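Long-range contacts in thymidylate synthase thyX (Helicobacter pylori, PDB 3N3Y), which probably catalyses the reductive methylation of dUMP to dTMP, using methylenetetrahydrofolate as methyl donor, with NADPH and reduced FAD (FADH2) as reductant: residues Glu119-Val124 with Met132-Leu137; Glu68-Ser73 with Lys163-Tyr168. All coordinates share one frame; numbering follows the deposited sequence.

Contact 1: Glu119-Val124 with Met132-Leu137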
loop_
_atom_site.group_PDB
_atom_site.type_symbol
_atom_site.label_atom_id
_atom_site.label_comp_id
_atom_site.label_asym_id
_atom_site.label_seq_id
_atom_site.Cartn_x
_atom_site.Cartn_y
_atom_site.Cartn_z
ATOM N N GLU A 119 28.112 17.472 -14.626
ATOM C CA GLU A 119 28.246 16.120 -14.106
ATOM C C GLU A 119 27.464 15.969 -12.806
ATOM O O GLU A 119 27.040 14.876 -12.460
ATOM C CB GLU A 119 29.711 15.755 -13.852
ATOM C CG GLU A 119 29.888 14.324 -13.339
ATOM C CD GLU A 119 31.241 14.062 -12.663
ATOM O OE1 GLU A 119 32.183 14.876 -12.820
ATOM O OE2 GLU A 119 31.360 13.022 -11.970
ATOM N N PHE A 120 27.287 17.063 -12.079
ATOM C CA PHE A 120 26.674 17.004 -10.761
ATOM C C PHE A 120 25.329 17.700 -10.695
ATOM O O PHE A 120 24.606 17.546 -9.724
ATOM C CB PHE A 120 27.591 17.640 -9.724
ATOM C CG PHE A 120 28.911 16.947 -9.574
ATOM C CD1 PHE A 120 29.012 15.770 -8.847
ATOM C CD2 PHE A 120 30.060 17.484 -10.141
ATOM C CE1 PHE A 120 30.231 15.127 -8.705
ATOM C CE2 PHE A 120 31.288 16.844 -10.003
ATOM C CZ PHE A 120 31.370 15.664 -9.281
ATOM N N LEU A 121 25.002 18.487 -11.712
ATOM C CA LEU A 121 23.788 19.297 -11.677
ATOM C C LEU A 121 22.907 19.056 -12.879
ATOM O O LEU A 121 23.397 18.816 -13.969
ATOM C CB LEU A 121 24.153 20.775 -11.664
ATOM C CG LEU A 121 24.967 21.239 -10.473
ATOM C CD1 LEU A 121 25.244 22.722 -10.606
ATOM C CD2 LEU A 121 24.223 20.917 -9.172
ATOM N N VAL A 122 21.602 19.148 -12.680
ATOM C CA VAL A 122 20.664 19.171 -13.791
ATOM C C VAL A 122 20.467 20.615 -14.245
ATOM O O VAL A 122 20.048 21.470 -13.468
ATOM C CB VAL A 122 19.293 18.575 -13.388
ATOM C CG1 VAL A 122 18.270 18.719 -14.532
ATOM C CG2 VAL A 122 19.452 17.117 -12.978
ATOM N N PHE A 123 20.763 20.897 -15.504
ATOM C CA PHE A 123 20.557 22.246 -16.022
ATOM C C PHE A 123 19.171 22.343 -16.608
ATOM O O PHE A 123 18.656 21.368 -17.156
ATOM C CB PHE A 123 21.587 22.586 -17.096
ATOM C CG PHE A 123 22.899 23.070 -16.547
ATOM C CD1 PHE A 123 23.242 22.830 -15.232
ATOM C CD2 PHE A 123 23.789 23.768 -17.353
ATOM C CE1 PHE A 123 24.449 23.275 -14.718
ATOM C CE2 PHE A 123 25.002 24.215 -16.858
ATOM C CZ PHE A 123 25.335 23.968 -15.539
ATOM N N VAL A 124 18.561 23.511 -16.473
ATOM C CA VAL A 124 17.276 23.769 -17.107
ATOM C C VAL A 124 17.448 24.814 -18.205
ATOM O O VAL A 124 18.561 25.292 -18.448
ATOM C CB VAL A 124 16.229 24.260 -16.099
ATOM C CG1 VAL A 124 15.932 23.171 -15.102
ATOM C CG2 VAL A 124 16.701 25.545 -15.417
ATOM N N MET A 132 23.284 30.071 -10.929
ATOM C CA MET A 132 23.044 29.944 -9.491
ATOM C C MET A 132 23.263 28.503 -8.972
ATOM O O MET A 132 23.823 28.304 -7.881
ATOM C CB MET A 132 21.655 30.454 -9.113
ATOM C CG MET A 132 21.414 31.898 -9.533
ATOM S SD MET A 132 22.798 33.023 -9.171
ATOM C CE MET A 132 21.890 34.566 -9.026
ATOM N N SER A 133 22.860 27.496 -9.738
ATOM C CA SER A 133 23.065 26.126 -9.257
ATOM C C SER A 133 24.542 25.844 -9.091
ATOM O O SER A 133 24.949 25.237 -8.102
ATOM C CB SER A 133 22.439 25.078 -10.179
ATOM O OG SER A 133 21.045 25.235 -10.199
ATOM N N VAL A 134 25.337 26.291 -10.057
ATOM C CA VAL A 134 26.792 26.141 -9.977
ATOM C C VAL A 134 27.385 26.906 -8.788
ATOM O O VAL A 134 28.235 26.379 -8.075
ATOM C CB VAL A 134 27.480 26.566 -11.283
ATOM C CG1 VAL A 134 29.012 26.336 -11.199
ATOM C CG2 VAL A 134 26.868 25.781 -12.463
ATOM N N LEU A 135 26.916 28.129 -8.553
ATOM C CA LEU A 135 27.353 28.867 -7.369
ATOM C C LEU A 135 27.111 28.039 -6.104
ATOM O O LEU A 135 27.994 27.922 -5.253
ATOM C CB LEU A 135 26.664 30.240 -7.266
ATOM C CG LEU A 135 26.917 31.188 -8.450
ATOM C CD1 LEU A 135 26.546 32.641 -8.124
ATOM C CD2 LEU A 135 28.366 31.102 -8.938
ATOM N N ALA A 136 25.911 27.462 -6.000
ATOM C CA ALA A 136 25.527 26.639 -4.852
ATOM C C ALA A 136 26.394 25.398 -4.760
ATOM O O ALA A 136 26.787 24.987 -3.671
ATOM C CB ALA A 136 24.048 26.257 -4.931
ATOM N N LEU A 137 26.682 24.804 -5.912
ATOM C CA LEU A 137 27.512 23.613 -5.973
ATOM C C LEU A 137 28.920 23.937 -5.509
ATOM O O LEU A 137 29.535 23.159 -4.781
ATOM C CB LEU A 137 27.540 23.026 -7.395
ATOM C CG LEU A 137 28.445 21.802 -7.607
ATOM C CD1 LEU A 137 27.880 20.572 -6.915
ATOM C CD2 LEU A 137 28.643 21.512 -9.076
HETATM O O HOH W 1 20.236 24.125 -12.650
#
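Ser133 OG and the carbonyl oxygen of Val122 are joined by one water molecule. The water donates a hydrogen bond to Val122 O at 2.8 Å. It also lies 2.8 Å from Ser133 OG. The water and Ser161 OG are the main partners of this buried hydroxyl; Val129 O in its own helix and Tyr156 O of the second subunit can only be weak alternatives for its one proton.

Apart from this bridge, the contact is apolar. Leu121 points toward the helix, and its branch CD1 does most of the touching. Leu121 CD1 rests on the helix backbone, 3.5 Å from Ser133 C, and also meets Ser133 CB. Leu121 CD1 lies 3.9 Å from both Val134 CG2 and Leu137 CD2. The Leu121 and Leu137 side chains meet at an oblique angle. Leu137 CG is anti to the backbone N (chi1 177°), and Leu137 CD1 and CD2 beyond it both approach Phe120 CB at 4.1 Å. The Phe120 ring itself leads away from the helix; one face takes the carboxylate carbon of Glu119 near its rim, with Glu119 CD 3.7 Å above the plane. The end of the Phe123 ring reaches back to the helix. Phe123 CZ stands 3.9 Å from Val134 CG2, so this methyl is shared by Leu121 and Phe123.

Val122 and Val124 pack on Tyr156 of the second subunit, while helix 127-145 carries Met132 and Leu135 against Leu143 and Asn139 of that subunit. This is plain packing of a loop on the helix that follows it. Helix 111-117 adds Leu114 and Ala117 against Val134 and Ala117 against Leu137, and a backbone hydrogen bond joins Phe120 to Lys163 of strand 163-171.

Contact 2: Glu68-Ser73 with Lys163-Tyr168; sequences EIKGLS and KTHLAY
Glu68-Lys70 runs antiparallel to Lys163-Tyr168, with short axes 4.9 Å apart and 171° between their directions. Ile69 and Leu166 form a hydrogen-bonded pair, with Ile69 N 2.9 Å from Leu166 O. At Gly71 the register slips by one residue in a G1 beta bulge. Gly71 N and, weakly, Leu72 N both turn to Thr164 O, and Thr164 N gives a 2.7 Å bond to Leu72 O. Gly71 has a positive phi, which suits glycine.

Glu68, Lys70 and His165 share one face. His165 CG is anti to the backbone N. His165 NE2 donates to Glu68 OE2 at 3.0 Å, on the anti side of the carboxylate and 31° out of its plane. The bond is bent, and the two planes are 56° apart. Ile69 O lies at the ring edge, in plane, 3.1 Å from His165 CD2. Lys70 runs beside the ring and makes an off-centre CH-pi contact, with Lys70 CD 4.0 Å from the centroid of the His165 ring. His165 ND1 is hydrogen-bonded to Gln31 of the third subunit.

The face with Ile69, Leu72 and Leu166 is mostly apolar, though Thr164 is also on it. Ile69 and Leu166 lie side by side, and Ile69 CD1 reaches Tyr168 CB at 3.7 Å. Leu72 CD2 meets Leu166 CD2 more loosely.

Leu80 of helix 74-80 packs on Leu72, Leu166 and Tyr168, and Ser73 is the N-cap of that helix, its OG bonded to Ala76 N and Glu190. Strands 64-73 and 163-171 are the inner pair of an antiparallel sheet, flanked by 10-16 and by 87-90, whose Val90 lines the FAD and dUMP pockets and touches Thr164.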
loop_
_atom_site.group_PDB
_atom_site.type_symbol
_atom_site.label_atom_id
_atom_site.label_comp_id
_atom_site.label_asym_id
_atom_site.label_seq_id
_atom_site.Cartn_x
_atom_site.Cartn_y
_atom_site.Cartn_z
ATOM N N GLU A 68 16.672 1.486 -14.051
ATOM C CA GLU A 68 17.766 2.251 -13.497
ATOM C C GLU A 68 17.600 3.678 -14.009
ATOM O O GLU A 68 17.353 3.884 -15.190
ATOM C CB GLU A 68 19.099 1.652 -13.929
ATOM C CG GLU A 68 20.287 2.118 -13.112
ATOM C CD GLU A 68 21.608 1.991 -13.883
ATOM O OE1 GLU A 68 21.818 0.950 -14.556
ATOM O OE2 GLU A 68 22.432 2.937 -13.823
ATOM N N ILE A 69 17.709 4.659 -13.116
ATOM C CA ILE A 69 17.578 6.062 -13.498
ATOM C C ILE A 69 18.816 6.838 -13.072
ATOM O O ILE A 69 19.171 6.846 -11.889
ATOM C CB ILE A 69 16.325 6.716 -12.871
ATOM C CG1 ILE A 69 15.077 5.885 -13.200
ATOM C CG2 ILE A 69 16.190 8.186 -13.320
ATOM C CD1 ILE A 69 13.834 6.226 -12.368
ATOM N N LYS A 70 19.481 7.466 -14.039
ATOM C CA LYS A 70 20.680 8.265 -13.759
ATOM C C LYS A 70 20.474 9.713 -14.184
ATOM O O LYS A 70 19.904 9.987 -15.235
ATOM C CB LYS A 70 21.925 7.695 -14.454
ATOM C CG LYS A 70 22.063 6.186 -14.367
ATOM C CD LYS A 70 23.534 5.737 -14.322
ATOM C CE LYS A 70 24.306 6.164 -15.568
ATOM N NZ LYS A 70 25.735 5.712 -15.569
ATOM N N GLY A 71 20.917 10.637 -13.342
ATOM C CA GLY A 71 20.901 12.045 -13.697
ATOM C C GLY A 71 19.585 12.763 -13.466
ATOM O O GLY A 71 19.299 13.763 -14.105
ATOM N N LEU A 72 18.775 12.249 -12.552
ATOM C CA LEU A 72 17.545 12.913 -12.169
ATOM C C LEU A 72 17.899 13.909 -11.051
ATOM O O LEU A 72 18.760 13.624 -10.204
ATOM C CB LEU A 72 16.532 11.866 -11.677
ATOM C CG LEU A 72 15.108 12.352 -11.416
ATOM C CD1 LEU A 72 14.391 12.604 -12.730
ATOM C CD2 LEU A 72 14.332 11.381 -10.526
ATOM N N SER A 73 17.274 15.078 -11.050
ATOM C CA SER A 73 17.554 16.058 -10.009
ATOM C C SER A 73 16.899 15.629 -8.694
ATOM O O SER A 73 15.936 14.855 -8.698
ATOM C CB SER A 73 17.053 17.447 -10.420
ATOM O OG SER A 73 15.652 17.581 -10.282
ATOM N N LYS A 163 22.290 16.137 -8.901
ATOM C CA LYS A 163 21.942 14.852 -9.494
ATOM C C LYS A 163 21.887 13.679 -8.519
ATOM O O LYS A 163 22.702 13.548 -7.617
ATOM C CB LYS A 163 22.860 14.513 -10.668
ATOM C CG LYS A 163 22.460 15.181 -11.964
ATOM C CD LYS A 163 23.467 14.859 -13.031
ATOM C CE LYS A 163 23.173 15.611 -14.305
ATOM N NZ LYS A 163 24.155 15.194 -15.343
ATOM N N THR A 164 20.901 12.828 -8.726
ATOM C CA THR A 164 20.801 11.591 -7.982
ATOM C C THR A 164 20.757 10.397 -8.953
ATOM O O THR A 164 20.668 10.575 -10.172
ATOM C CB THR A 164 19.552 11.606 -7.052
ATOM O OG1 THR A 164 19.605 10.489 -6.152
ATOM C CG2 THR A 164 18.275 11.557 -7.864
ATOM N N HIS A 165 20.798 9.193 -8.391
ATOM C CA HIS A 165 20.845 7.941 -9.141
ATOM C C HIS A 165 20.013 6.938 -8.340
ATOM O O HIS A 165 20.085 6.905 -7.106
ATOM C CB HIS A 165 22.306 7.499 -9.254
ATOM C CG HIS A 165 22.521 6.176 -9.918
ATOM N ND1 HIS A 165 23.625 5.390 -9.650
ATOM C CD2 HIS A 165 21.803 5.506 -10.851
ATOM C CE1 HIS A 165 23.573 4.291 -10.379
ATOM N NE2 HIS A 165 22.476 4.335 -11.114
ATOM N N LEU A 166 19.185 6.154 -9.021
ATOM C CA LEU A 166 18.360 5.195 -8.306
ATOM C C LEU A 166 17.972 3.963 -9.103
ATOM O O LEU A 166 17.938 3.976 -10.330
ATOM C CB LEU A 166 17.079 5.864 -7.790
ATOM C CG LEU A 166 16.196 6.486 -8.868
ATOM C CD1 LEU A 166 14.753 6.455 -8.457
ATOM C CD2 LEU A 166 16.644 7.913 -9.179
ATOM N N ALA A 167 17.695 2.892 -8.373
ATOM C CA ALA A 167 16.945 1.772 -8.900
ATOM C C ALA A 167 15.475 2.013 -8.550
ATOM O O ALA A 167 15.123 2.347 -7.407
ATOM C CB ALA A 167 17.447 0.465 -8.314
ATOM N N TYR A 168 14.624 1.866 -9.547
ATOM C CA TYR A 168 13.206 2.104 -9.387
ATOM C C TYR A 168 12.453 0.884 -9.908
ATOM O O TYR A 168 12.607 0.516 -11.066
ATOM C CB TYR A 168 12.818 3.347 -10.196
ATOM C CG TYR A 168 11.422 3.869 -9.960
ATOM C CD1 TYR A 168 11.053 4.381 -8.717
ATOM C CD2 TYR A 168 10.478 3.884 -10.984
ATOM C CE1 TYR A 168 9.782 4.869 -8.497
ATOM C CE2 TYR A 168 9.205 4.390 -10.775
ATOM C CZ TYR A 168 8.865 4.871 -9.522
ATOM O OH TYR A 168 7.612 5.358 -9.287
#

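From the N terminus, strand 10-16 comes first and strand 64-73 supplies the first half of contact 2. The chain then passes through helix 74-80, strand 87-90 and helix 111-117 to the loop 119-124. Contact 1 closes a short loop here, as helix 127-145 turns back onto it after only seven intervening residues. Strand 163-171 then returns beside 64-73, and contact 2 closes the long loop in which contact 1 is nested. The two centres are 16 Å apart, yet they meet where Phe120 joins Lys163 and where Val122 packs on Ser73. Loop 119-124 ties helix 127-145 to the central sheet.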